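Local coordinates for protein cysteine synthase 3 (Entamoeba histolytica, PDB 6KR5) that probably catalyses the last step of cysteine synthesis, making L-cysteine from O-acetylserine and sulfide with pyridoxal-5'-phosphate as cofactor, at residues B[46-49]-B[50-53]; B[56-59]-B[60-63]; B[170-173]-B[174-178]; B[194-197]-B[198-202]; B[245-248]-B[249-252]. All blocks are in the same frame, centred on the assembly; numbering follows the deposited sequence. Where two conformers were deposited one is given.

Contact 1 of 5, residues B[46-49]-B[50-53]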
loop_
_atom_site.group_PDB
_atom_site.type_symbol
_atom_site.label_atom_id
_atom_site.label_comp_id
_atom_site.label_asym_id
_atom_site.label_seq_id
_atom_site.Cartn_x
_atom_site.Cartn_y
_atom_site.Cartn_z
ATOM N N VAL B 46 15.302 -0.988 6.938
ATOM C CA VAL B 46 14.039 -0.283 7.135
ATOM C C VAL B 46 12.899 -1.291 7.188
ATOM O O VAL B 46 12.806 -2.190 6.343
ATOM C CB VAL B 46 13.800 0.783 6.046
ATOM C CG1 VAL B 46 14.735 1.961 6.265
ATOM C CG2 VAL B 46 13.954 0.217 4.632
ATOM N N LYS B 47 12.023 -1.132 8.179
ATOM C CA LYS B 47 10.860 -1.998 8.339
ATOM C C LYS B 47 9.651 -1.270 7.769
ATOM O O LYS B 47 9.291 -0.194 8.252
ATOM C CB LYS B 47 10.630 -2.361 9.804
ATOM C CG LYS B 47 9.521 -3.399 9.964
ATOM C CD LYS B 47 9.586 -4.123 11.283
ATOM C CE LYS B 47 8.478 -5.169 11.385
ATOM N NZ LYS B 47 8.584 -6.326 10.437
ATOM N N LEU B 48 9.042 -1.849 6.733
ATOM C CA LEU B 48 8.078 -1.128 5.898
ATOM C C LEU B 48 6.656 -1.414 6.368
ATOM O O LEU B 48 5.987 -2.328 5.873
ATOM C CB LEU B 48 8.275 -1.504 4.438
ATOM C CG LEU B 48 9.723 -1.327 4.011
ATOM C CD1 LEU B 48 9.846 -1.682 2.545
ATOM C CD2 LEU B 48 10.148 0.088 4.223
ATOM N N GLU B 49 6.172 -0.578 7.294
ATOM C CA GLU B 49 4.812 -0.747 7.783
ATOM C C GLU B 49 3.781 -0.348 6.739
ATOM O O GLU B 49 2.583 -0.589 6.932
ATOM C CB GLU B 49 4.640 0.028 9.091
ATOM C CG GLU B 49 5.494 -0.580 10.205
ATOM C CD GLU B 49 5.050 -2.001 10.535
ATOM O OE1 GLU B 49 3.851 -2.154 10.854
ATOM O OE2 GLU B 49 5.879 -2.943 10.483
ATOM N N CYS B 50 4.217 0.225 5.620
ATOM C CA CYS B 50 3.317 0.446 4.502
ATOM C C CYS B 50 2.789 -0.857 3.912
ATOM O O CYS B 50 1.810 -0.829 3.154
ATOM C CB CYS B 50 4.048 1.243 3.433
ATOM S SG CYS B 50 3.034 1.625 2.028
ATOM N N PHE B 51 3.404 -1.996 4.242
ATOM C CA PHE B 51 2.940 -3.272 3.715
ATOM C C PHE B 51 1.716 -3.816 4.443
ATOM O O PHE B 51 1.160 -4.829 4.008
ATOM C CB PHE B 51 4.075 -4.298 3.740
ATOM C CG PHE B 51 4.950 -4.248 2.520
ATOM C CD1 PHE B 51 5.849 -3.221 2.353
ATOM C CD2 PHE B 51 4.874 -5.234 1.556
ATOM C CE1 PHE B 51 6.661 -3.174 1.226
ATOM C CE2 PHE B 51 5.679 -5.183 0.432
ATOM C CZ PHE B 51 6.571 -4.158 0.280
ATOM N N ASN B 52 1.276 -3.183 5.531
ATOM C CA ASN B 52 -0.005 -3.551 6.119
ATOM C C ASN B 52 -1.135 -3.292 5.119
ATOM O O ASN B 52 -0.993 -2.468 4.206
ATOM C CB ASN B 52 -0.221 -2.763 7.407
ATOM C CG ASN B 52 0.607 -3.309 8.555
ATOM O OD1 ASN B 52 0.357 -4.415 9.034
ATOM N ND2 ASN B 52 1.611 -2.552 8.985
ATOM N N PRO B 53 -2.267 -3.998 5.251
ATOM C CA PRO B 53 -3.338 -3.857 4.240
ATOM C C PRO B 53 -3.836 -2.434 4.039
ATOM O O PRO B 53 -4.158 -2.060 2.899
ATOM C CB PRO B 53 -4.451 -4.776 4.770
ATOM C CG PRO B 53 -4.067 -5.096 6.207
ATOM C CD PRO B 53 -2.567 -5.056 6.230
#
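The amide of Asn-52 and the carboxylate of Glu-49 lie side by side and point the same way, their planes 56° apart. Asn-52 ND2 reaches Glu-49 OE1 at 2.9 Å. OE1 lies in the amide plane, but the donor comes to OE1 from above the carboxylate plane. The same ND2 also donates to the backbone Glu-49 O at 3.0 Å, here in the carbonyl plane and on a lone pair. Asn-52 N is a second donor to this oxygen, at 3.2 Å and well above the plane. Two bonds thus grip Glu-49 O. With OD1 accepting from Gly-22 N, the amide is held at both ends.

The third flat group is the Phe-51 ring. Leu-48 CB meets it obliquely, 3.6 Å from Phe-51 CD1. Leu-48 CD1 follows alongside, 3.8 Å from Phe-51 CE1. With chi1 at -53°, Leu-48 CG sits beside its own backbone N, and the two side chains run the same way. Phe-51 N closes the turn on Leu-48 O at 3.1 Å. Glu-49 has further partners: OE2 meets Thr-24 OG1, and OE1 also pairs with Arg-60 NE of helix 58-72 in a salt bridge.

Cys-50 forms a disulfide with Cys-309. Phe-51 packs on Thr-20 of the second subunit. The turn ends strand 43-48, which runs between strands 26-28 and 301-306, and the chain then goes on to helix 58-72.

Contact 2 of 5, residues B[56-59]-B[60-63]. With PLP (pyridoxal-5'-phosphate), chain D.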
loop_
_atom_site.group_PDB
_atom_site.type_symbol
_atom_site.label_atom_id
_atom_site.label_comp_id
_atom_site.label_asym_id
_atom_site.label_seq_id
_atom_site.Cartn_x
_atom_site.Cartn_y
_atom_site.Cartn_z
ATOM N N SER B 56 -0.323 1.358 7.004
ATOM C CA SER B 56 0.406 2.023 8.071
ATOM C C SER B 56 0.505 1.111 9.277
ATOM O O SER B 56 -0.217 0.122 9.404
ATOM C CB SER B 56 -0.235 3.351 8.484
ATOM O OG SER B 56 -1.179 3.156 9.535
ATOM N N VAL B 57 1.426 1.480 10.168
ATOM C CA VAL B 57 1.616 0.766 11.425
ATOM C C VAL B 57 0.333 0.723 12.242
ATOM O O VAL B 57 0.137 -0.190 13.055
ATOM C CB VAL B 57 2.772 1.439 12.187
ATOM C CG1 VAL B 57 2.408 2.859 12.565
ATOM C CG2 VAL B 57 3.170 0.627 13.401
ATOM N N LYS B 58 -0.563 1.693 12.044
ATOM C CA LYS B 58 -1.786 1.725 12.842
ATOM C C LYS B 58 -2.747 0.590 12.514
ATOM O O LYS B 58 -3.688 0.368 13.284
ATOM C CB LYS B 58 -2.493 3.068 12.681
ATOM C CG LYS B 58 -1.664 4.248 13.171
ATOM C CD LYS B 58 -1.131 4.044 14.584
ATOM C CE LYS B 58 -0.722 5.372 15.182
ATOM N NZ LYS B 58 0.758 5.497 15.092
ATOM N N ASP B 59 -2.542 -0.139 11.417
ATOM C CA ASP B 59 -3.296 -1.378 11.228
ATOM C C ASP B 59 -3.122 -2.291 12.432
ATOM O O ASP B 59 -4.080 -2.920 12.901
ATOM C CB ASP B 59 -2.822 -2.121 9.976
ATOM C CG ASP B 59 -3.333 -1.525 8.683
ATOM O OD1 ASP B 59 -3.539 -0.302 8.607
ATOM O OD2 ASP B 59 -3.503 -2.313 7.726
ATOM N N ARG B 60 -1.886 -2.386 12.936
ATOM C CA ARG B 60 -1.625 -3.249 14.081
ATOM C C ARG B 60 -2.320 -2.728 15.321
ATOM O O ARG B 60 -2.849 -3.513 16.123
ATOM C CB ARG B 60 -0.128 -3.327 14.358
ATOM C CG ARG B 60 0.736 -3.850 13.230
ATOM C CD ARG B 60 2.172 -3.788 13.710
ATOM N NE ARG B 60 3.165 -4.084 12.688
ATOM C CZ ARG B 60 3.739 -5.269 12.509
ATOM N NH1 ARG B 60 3.397 -6.318 13.251
ATOM N NH2 ARG B 60 4.676 -5.404 11.586
ATOM N N VAL B 61 -2.308 -1.405 15.487
ATOM C CA VAL B 61 -2.802 -0.760 16.697
ATOM C C VAL B 61 -4.320 -0.828 16.746
ATOM O O VAL B 61 -4.906 -1.204 17.767
ATOM C CB VAL B 61 -2.304 0.693 16.760
ATOM C CG1 VAL B 61 -2.970 1.449 17.921
ATOM C CG2 VAL B 61 -0.768 0.734 16.842
ATOM N N GLY B 62 -4.980 -0.442 15.652
ATOM C CA GLY B 62 -6.433 -0.505 15.634
ATOM C C GLY B 62 -6.932 -1.923 15.805
ATOM O O GLY B 62 -7.904 -2.173 16.532
ATOM N N PHE B 63 -6.256 -2.872 15.159
ATOM C CA PHE B 63 -6.621 -4.272 15.309
ATOM C C PHE B 63 -6.500 -4.721 16.756
ATOM O O PHE B 63 -7.440 -5.295 17.314
ATOM C CB PHE B 63 -5.743 -5.155 14.426
ATOM C CG PHE B 63 -5.900 -6.613 14.729
ATOM C CD1 PHE B 63 -7.012 -7.303 14.269
ATOM C CD2 PHE B 63 -4.974 -7.284 15.506
ATOM C CE1 PHE B 63 -7.178 -8.647 14.551
ATOM C CE2 PHE B 63 -5.143 -8.627 15.799
ATOM C CZ PHE B 63 -6.244 -9.302 15.328
HETATM N N1 PLP D . 4.194 8.057 11.760
HETATM C C2 PLP D . 2.921 7.782 11.342
HETATM C C2A PLP D . 2.554 8.099 9.925
HETATM C C3 PLP D . 2.012 7.220 12.220
HETATM O O3 PLP D . 0.745 6.958 11.781
HETATM C C4 PLP D . 2.394 6.931 13.524
HETATM C C4A PLP D . 1.410 6.424 14.516
HETATM O O4A PLP D . 0.228 6.261 14.190
HETATM C C5 PLP D . 3.695 7.212 13.937
HETATM C C6 PLP D . 4.579 7.778 13.047
HETATM C C5A PLP D . 4.168 6.969 15.353
HETATM O O4P PLP D . 4.010 5.654 15.808
HETATM P P PLP D . 3.641 5.473 17.356
HETATM O O1P PLP D . 4.632 6.287 18.169
HETATM O O2P PLP D . 2.249 6.001 17.551
HETATM O O3P PLP D . 3.742 4.019 17.648
#
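Lys-58 CD packs against Val-61 CG2 at 4.0 Å, one turn along the start of helix 58-72. The lysine is bent twice. Its CG stands beside the backbone N, chi2 folds the chain at -51°, and chi4 bends it again at -101°. This path carries NZ to the cofactor, where it is bonded to PLP C4A at 1.3 Å. The length fits a Schiff base. PLP O4A was also modelled there, but it overlaps the lysine and is doubtful.

Val-57 turns CG1 to the cofactor, 4.2 Å from PLP C4, with chi1 at 64°. Its carbonyl O takes Arg-60 N at 3.0 Å and has Arg-60 CB close by. From CG to NE the arginine is extended, which carries its guanidinium to Glu-49. Asp-59 OD2 accepts from Met-54 N and Gln-95 NE2.

Ser-56 OG caps the turn by accepting from Lys-58 N at 3.0 Å. Gly-62 N binds Lys-58 O at 2.8 Å, almost straight, and so holds the backbone of the lysine in the first helical turn. A cofactor lysine at the start of a helix, with its carbon chain folded toward PLP, is consistent with the internal aldimine of fold-type II PLP enzymes, the family of O-acetylserine sulfhydrylase.

Contact 3 of 5, residues B[170-173]-B[174-178]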
loop_
_atom_site.group_PDB
_atom_site.type_symbol
_atom_site.label_atom_id
_atom_site.label_comp_id
_atom_site.label_asym_id
_atom_site.label_seq_id
_atom_site.Cartn_x
_atom_site.Cartn_y
_atom_site.Cartn_z
ATOM N N VAL B 170 4.421 -6.602 20.183
ATOM C CA VAL B 170 5.031 -7.912 20.390
ATOM C C VAL B 170 5.334 -8.542 19.038
ATOM O O VAL B 170 6.409 -9.111 18.822
ATOM C CB VAL B 170 4.119 -8.805 21.249
ATOM C CG1 VAL B 170 4.702 -10.208 21.365
ATOM C CG2 VAL B 170 3.936 -8.195 22.625
ATOM N N TYR B 171 4.414 -8.383 18.087
ATOM C CA TYR B 171 4.621 -8.929 16.752
ATOM C C TYR B 171 5.698 -8.156 15.997
ATOM O O TYR B 171 6.605 -8.755 15.412
ATOM C CB TYR B 171 3.299 -8.921 15.983
ATOM C CG TYR B 171 2.280 -9.914 16.496
ATOM C CD1 TYR B 171 1.392 -9.576 17.519
ATOM C CD2 TYR B 171 2.193 -11.187 15.941
ATOM C CE1 TYR B 171 0.456 -10.488 17.980
ATOM C CE2 TYR B 171 1.261 -12.104 16.396
ATOM C CZ TYR B 171 0.398 -11.749 17.412
ATOM O OH TYR B 171 -0.528 -12.666 17.854
ATOM N N THR B 172 5.623 -6.821 16.008
ATOM C CA THR B 172 6.641 -6.018 15.337
ATOM C C THR B 172 8.033 -6.408 15.811
ATOM O O THR B 172 8.936 -6.659 15.002
ATOM C CB THR B 172 6.382 -4.529 15.590
ATOM O OG1 THR B 172 4.981 -4.248 15.467
ATOM C CG2 THR B 172 7.175 -3.657 14.608
ATOM N N ALA B 173 8.211 -6.483 17.131
ATOM C CA ALA B 173 9.510 -6.833 17.696
ATOM C C ALA B 173 9.925 -8.245 17.313
ATOM O O ALA B 173 11.084 -8.474 16.946
ATOM C CB ALA B 173 9.479 -6.691 19.215
ATOM N N ASN B 174 9.000 -9.207 17.400
ATOM C CA ASN B 174 9.352 -10.576 17.041
ATOM C C ASN B 174 9.779 -10.671 15.586
ATOM O O ASN B 174 10.722 -11.400 15.252
ATOM C CB ASN B 174 8.188 -11.530 17.291
ATOM C CG ASN B 174 8.572 -12.974 17.021
ATOM O OD1 ASN B 174 9.515 -13.486 17.628
ATOM N ND2 ASN B 174 7.868 -13.628 16.096
ATOM N N GLU B 175 9.084 -9.950 14.701
ATOM C CA GLU B 175 9.481 -9.924 13.300
ATOM C C GLU B 175 10.903 -9.400 13.138
ATOM O O GLU B 175 11.685 -9.956 12.362
ATOM C CB GLU B 175 8.503 -9.070 12.495
ATOM C CG GLU B 175 7.111 -9.675 12.416
ATOM C CD GLU B 175 6.047 -8.661 12.053
ATOM O OE1 GLU B 175 6.367 -7.708 11.311
ATOM O OE2 GLU B 175 4.892 -8.829 12.491
ATOM N N ILE B 176 11.254 -8.324 13.847
ATOM C CA ILE B 176 12.626 -7.817 13.775
ATOM C C ILE B 176 13.602 -8.847 14.326
ATOM O O ILE B 176 14.672 -9.085 13.748
ATOM C CB ILE B 176 12.749 -6.479 14.522
ATOM C CG1 ILE B 176 11.920 -5.406 13.809
ATOM C CG2 ILE B 176 14.223 -6.062 14.616
ATOM C CD1 ILE B 176 11.633 -4.202 14.676
ATOM N N TRP B 177 13.249 -9.467 15.453
ATOM C CA TRP B 177 14.125 -10.465 16.054
ATOM C C TRP B 177 14.379 -11.616 15.092
ATOM O O TRP B 177 15.525 -12.013 14.865
ATOM C CB TRP B 177 13.516 -10.974 17.355
ATOM C CG TRP B 177 14.449 -11.882 18.085
ATOM C CD1 TRP B 177 14.323 -13.232 18.245
ATOM C CD2 TRP B 177 15.672 -11.508 18.722
ATOM N NE1 TRP B 177 15.396 -13.722 18.965
ATOM C CE2 TRP B 177 16.233 -12.679 19.271
ATOM C CE3 TRP B 177 16.341 -10.291 18.900
ATOM C CZ2 TRP B 177 17.435 -12.666 19.982
ATOM C CZ3 TRP B 177 17.536 -10.281 19.597
ATOM C CH2 TRP B 177 18.070 -11.463 20.131
ATOM N N GLU B 178 13.314 -12.155 14.502
ATOM C CA GLU B 178 13.462 -13.297 13.606
ATOM C C GLU B 178 14.161 -12.903 12.307
ATOM O O GLU B 178 15.069 -13.602 11.843
ATOM C CB GLU B 178 12.091 -13.908 13.309
ATOM C CG GLU B 178 11.443 -14.637 14.480
ATOM C CD GLU B 178 12.094 -15.975 14.774
ATOM O OE1 GLU B 178 12.586 -16.620 13.826
ATOM O OE2 GLU B 178 12.099 -16.387 15.954
#
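Ala-173 meets the next turn chiefly through its backbone. Its carbonyl O accepts from Trp-177 N at 2.8 Å. Its methyl lies on the side of the helix that faces Asn-203 of helix 195-207.

Asn-174 gives its N-H to Val-170 O at 3.0 Å. Its CB is also near, 3.4 Å from Val-170 O. With chi1 at -176°, CG swings to the carbonyl side and leads away from the other segment. The side chain touches Lys-207 of helix 195-207 and packs on Pro-9 of the second subunit.

These are the i to i+4 bonds of an alpha-helix, here helix 169-179. One flank of it packs on helix 195-207, and Tyr-171 and Thr-172 touch Arg-60 of helix 58-72.

Thr-172 is the third main residue. Its O accepts from Ile-176 N at 3.1 Å, and Ile-176 CG1 is 3.4 Å from Thr-172 O. Chi1 of -66° keeps this CG1 beside the backbone N. Thr-172 OG1 is hydrogen-bonded to His-169 ND1, within the same helix.

Glu-175 passes close to Tyr-171 O, with its CG 3.2 Å from that oxygen. Beyond CG the chain is extended. Its OE1 forms salt bridges to Lys-47 NZ and Arg-60 NH2 and also accepts from Thr-24 N, while OE2 takes Gly-23 N. Two positive groups would probably favour the charged carboxylate.

Contact 4 of 5, residues B[194-197]-B[198-202]. With PLP (pyridoxal-5'-phosphate), chain D.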
loop_
_atom_site.group_PDB
_atom_site.type_symbol
_atom_site.label_atom_id
_atom_site.label_comp_id
_atom_site.label_asym_id
_atom_site.label_seq_id
_atom_site.Cartn_x
_atom_site.Cartn_y
_atom_site.Cartn_z
ATOM N N ALA B 194 3.842 6.688 20.963
ATOM C CA ALA B 194 4.984 6.018 21.587
ATOM C C ALA B 194 4.755 4.514 21.698
ATOM O O ALA B 194 5.622 3.818 22.217
ATOM C CB ALA B 194 5.356 6.599 22.966
ATOM N N GLY B 195 3.637 3.979 21.191
ATOM C CA GLY B 195 3.439 2.537 21.233
ATOM C C GLY B 195 4.560 1.751 20.579
ATOM O O GLY B 195 4.973 0.703 21.087
ATOM N N THR B 196 5.061 2.238 19.440
ATOM C CA THR B 196 6.105 1.507 18.722
ATOM C C THR B 196 7.417 1.531 19.488
ATOM O O THR B 196 8.025 0.480 19.725
ATOM C CB THR B 196 6.314 2.074 17.321
ATOM O OG1 THR B 196 5.097 1.955 16.573
ATOM C CG2 THR B 196 7.390 1.289 16.605
ATOM N N VAL B 197 7.877 2.723 19.880
ATOM C CA VAL B 197 9.206 2.809 20.481
ATOM C C VAL B 197 9.235 2.044 21.801
ATOM O O VAL B 197 10.197 1.316 22.086
ATOM C CB VAL B 197 9.650 4.280 20.627
ATOM C CG1 VAL B 197 8.867 5.036 21.694
ATOM C CG2 VAL B 197 11.161 4.363 20.915
ATOM N N ILE B 198 8.164 2.139 22.592
ATOM C CA ILE B 198 8.133 1.456 23.881
ATOM C C ILE B 198 7.867 -0.032 23.693
ATOM O O ILE B 198 8.517 -0.871 24.321
ATOM C CB ILE B 198 7.093 2.098 24.818
ATOM C CG1 ILE B 198 7.425 3.573 25.090
ATOM C CG2 ILE B 198 6.978 1.300 26.130
ATOM C CD1 ILE B 198 8.890 3.831 25.445
ATOM N N GLY B 199 6.908 -0.382 22.833
ATOM C CA GLY B 199 6.594 -1.787 22.625
ATOM C C GLY B 199 7.729 -2.552 21.971
ATOM O O GLY B 199 8.105 -3.640 22.422
ATOM N N VAL B 200 8.276 -2.014 20.879
ATOM C CA VAL B 200 9.395 -2.697 20.240
ATOM C C VAL B 200 10.617 -2.662 21.146
ATOM O O VAL B 200 11.328 -3.664 21.288
ATOM C CB VAL B 200 9.699 -2.085 18.860
ATOM C CG1 VAL B 200 10.939 -2.742 18.247
ATOM C CG2 VAL B 200 8.513 -2.252 17.940
ATOM N N GLY B 201 10.875 -1.515 21.779
ATOM C CA GLY B 201 12.044 -1.404 22.634
ATOM C C GLY B 201 11.997 -2.372 23.802
ATOM O O GLY B 201 12.970 -3.079 24.078
ATOM N N GLU B 202 10.852 -2.439 24.488
ATOM C CA GLU B 202 10.745 -3.348 25.629
ATOM C C GLU B 202 10.895 -4.799 25.196
ATOM O O GLU B 202 11.565 -5.592 25.871
ATOM C CB GLU B 202 9.414 -3.145 26.352
ATOM C CG GLU B 202 9.358 -1.887 27.207
ATOM C CD GLU B 202 8.077 -1.771 28.008
ATOM O OE1 GLU B 202 7.022 -2.239 27.526
ATOM O OE2 GLU B 202 8.123 -1.197 29.120
HETATM N N1 PLP D . 4.194 8.057 11.760
HETATM C C2 PLP D . 2.921 7.782 11.342
HETATM C C2A PLP D . 2.554 8.099 9.925
HETATM C C3 PLP D . 2.012 7.220 12.220
HETATM O O3 PLP D . 0.745 6.958 11.781
HETATM C C4 PLP D . 2.394 6.931 13.524
HETATM C C4A PLP D . 1.410 6.424 14.516
HETATM O O4A PLP D . 0.228 6.261 14.190
HETATM C C5 PLP D . 3.695 7.212 13.937
HETATM C C6 PLP D . 4.579 7.778 13.047
HETATM C C5A PLP D . 4.168 6.969 15.353
HETATM O O4P PLP D . 4.010 5.654 15.808
HETATM P P PLP D . 3.641 5.473 17.356
HETATM O O1P PLP D . 4.632 6.287 18.169
HETATM O O2P PLP D . 2.249 6.001 17.551
HETATM O O3P PLP D . 3.742 4.019 17.648
#
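Thr-196 has chi1 at -61°, which sets OG1 beside its backbone N and turns CG2 back toward Val-200. The methyl meets Val-200 CG2 at 3.9 Å, and these side chains lie side by side. The hydroxyl goes to the cofactor instead: OG1 donates to PLP O3P at 2.7 Å. Thr-196 N donates to the same oxygen at 2.9 Å, so one residue grips it twice.

Ala-194, at the N-cap position, adds a bond from its N to PLP O1P at 2.9 Å. These bonds place the phosphate at the N-terminal end of helix 195-207, where the helix dipole would probably help to hold its charge.

Ala-194 O also starts the helical bonding by accepting from Ile-198 N. The side chain of Ile-198 comes close as well, with CG1 3.4 Å from Ala-194 O, and its CD1 meets Val-197 CG1 at 3.9 Å. Gly-199 N closes on Gly-195 O at 2.8 Å.

Helix 195-207 is the crossover of a beta-alpha-beta unit between strands 186-190 and 212-218. Val-197 packs on both strands. Val-200 covers Ile-187 and also faces Thr-172 and Ile-176 of helix 169-179.

Contact 5 of 5, residues B[245-248]-B[249-252]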
loop_
_atom_site.group_PDB
_atom_site.type_symbol
_atom_site.label_atom_id
_atom_site.label_comp_id
_atom_site.label_asym_id
_atom_site.label_seq_id
_atom_site.Cartn_x
_atom_site.Cartn_y
_atom_site.Cartn_z
ATOM N N ILE B 245 1.792 6.358 27.276
ATOM C CA ILE B 245 2.533 5.147 26.938
ATOM C C ILE B 245 4.036 5.343 27.111
ATOM O O ILE B 245 4.767 4.389 27.413
ATOM C CB ILE B 245 2.182 4.723 25.496
ATOM C CG1 ILE B 245 0.767 4.162 25.448
ATOM C CG2 ILE B 245 3.191 3.725 24.950
ATOM C CD1 ILE B 245 0.229 3.938 24.024
ATOM N N TYR B 246 4.529 6.559 26.888
ATOM C CA TYR B 246 5.967 6.798 26.911
ATOM C C TYR B 246 6.567 6.431 28.264
ATOM O O TYR B 246 6.048 6.820 29.317
ATOM C CB TYR B 246 6.267 8.261 26.588
ATOM C CG TYR B 246 7.720 8.487 26.247
ATOM C CD1 TYR B 246 8.213 8.156 24.995
ATOM C CD2 TYR B 246 8.605 9.003 27.187
ATOM C CE1 TYR B 246 9.545 8.352 24.672
ATOM C CE2 TYR B 246 9.938 9.195 26.874
ATOM C CZ TYR B 246 10.398 8.869 25.616
ATOM O OH TYR B 246 11.717 9.051 25.279
ATOM N N LYS B 247 7.673 5.690 28.225
ATOM C CA LYS B 247 8.441 5.309 29.414
ATOM C C LYS B 247 9.888 5.697 29.150
ATOM O O LYS B 247 10.583 4.996 28.413
ATOM C CB LYS B 247 8.346 3.816 29.696
ATOM C CG LYS B 247 7.029 3.301 30.161
ATOM C CD LYS B 247 7.080 1.776 30.164
ATOM C CE LYS B 247 6.411 1.183 31.382
ATOM N NZ LYS B 247 6.555 -0.299 31.394
ATOM N N LYS B 248 10.349 6.787 29.772
ATOM C CA LYS B 248 11.678 7.306 29.466
ATOM C C LYS B 248 12.773 6.280 29.731
ATOM O O LYS B 248 13.811 6.297 29.053
ATOM C CB LYS B 248 11.939 8.580 30.273
ATOM C CG LYS B 248 11.949 8.358 31.774
ATOM C CD LYS B 248 12.330 9.632 32.508
ATOM C CE LYS B 248 12.305 9.420 34.016
ATOM N NZ LYS B 248 11.001 8.868 34.480
ATOM N N GLU B 249 12.564 5.377 30.695
ATOM C CA GLU B 249 13.606 4.414 31.034
ATOM C C GLU B 249 13.845 3.384 29.933
ATOM O O GLU B 249 14.895 2.739 29.937
ATOM C CB GLU B 249 13.264 3.711 32.346
ATOM C CG GLU B 249 12.048 2.815 32.284
ATOM C CD GLU B 249 10.756 3.521 32.680
ATOM O OE1 GLU B 249 10.756 4.766 32.823
ATOM O OE2 GLU B 249 9.732 2.821 32.847
ATOM N N VAL B 250 12.910 3.222 28.988
ATOM C CA VAL B 250 13.106 2.309 27.859
ATOM C C VAL B 250 13.960 2.936 26.769
ATOM O O VAL B 250 14.573 2.216 25.959
ATOM C CB VAL B 250 11.733 1.893 27.292
ATOM C CG1 VAL B 250 11.852 0.939 26.091
ATOM C CG2 VAL B 250 10.897 1.252 28.375
ATOM N N VAL B 251 14.016 4.261 26.723
ATOM C CA VAL B 251 14.626 4.990 25.615
ATOM C C VAL B 251 16.048 5.388 25.988
ATOM O O VAL B 251 16.281 5.961 27.059
ATOM C CB VAL B 251 13.788 6.226 25.253
ATOM C CG1 VAL B 251 14.473 7.051 24.177
ATOM C CG2 VAL B 251 12.383 5.800 24.829
ATOM N N ASP B 252 16.992 5.111 25.095
ATOM C CA ASP B 252 18.396 5.408 25.342
ATOM C C ASP B 252 18.858 6.730 24.753
ATOM O O ASP B 252 19.840 7.304 25.245
ATOM C CB ASP B 252 19.262 4.284 24.777
ATOM C CG ASP B 252 18.978 2.979 25.444
ATOM O OD1 ASP B 252 19.150 2.920 26.680
ATOM O OD2 ASP B 252 18.535 2.034 24.756
#
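Two overlapping type I beta-turns make up this contact, in the surface loop that leads from strand 212-218 to strand 253-257. Lys-247 O accepts from Val-250 N at 3.0 Å, which closes the first. One residue on, Lys-248 O accepts from Val-251 N at 3.1 Å and closes the second.

Glu-249 folds back over the turn. Its chi1 of 67° places CG between the backbone N and the carbonyl carbon, and a second bend at chi2, -92°, returns the carboxylate toward the 245-248 segment. There OE2 lies 3.6 Å from Lys-247 CB and alongside the aliphatic part of that lysine. Neither lysine makes a salt bridge with it. Lys-248 NZ stays 4.4 Å from Glu-249 OE1, so any attraction is probably weak. Lys-247 NZ instead pairs with Glu-202 of helix 195-207.

Val-250 is buried. Its CG2 touches Lys-247 CB at 3.9 Å, and the residue packs on Ile-198 and Glu-202 of the same helix. Val-251 also touches Ile-198, and it reaches Ala-215 of strand 212-218. The loop is thereby laid against the helix whose start helps to bind the PLP phosphate.

Tyr-246, just before the first turn, reaches across to Val-251. The two side chains cross at about a right angle. The methyl CG2 of Val-251 approaches the ring obliquely, 3.7 Å from Tyr-246 CZ, and lies closer still, at 3.3 Å, to Tyr-246 OH.

How the contacts relate
The five contacts follow one another along the chain. Contacts 1 and 2 end strand 43-48 and begin helix 58-72, their centres about 11 Å apart. Contact 3, on helix 169-179, lies about 13 Å from contact 1 and about 15 Å from contact 2, centre to centre. Lys-47 and Arg-60 share Glu-175, which ties these three together. Contacts 1 and 3 both touch the second subunit. Contact 4 packs beside contact 3, and contact 5 against contact 4, about 8 Å between centres. Strands 43-48, 186-190 and 212-218, and edge strand 253-257 after contact 5, belong to one mixed sheet. Contacts 2 and 4 hold PLP from two helix starts, through C4A and through the phosphate.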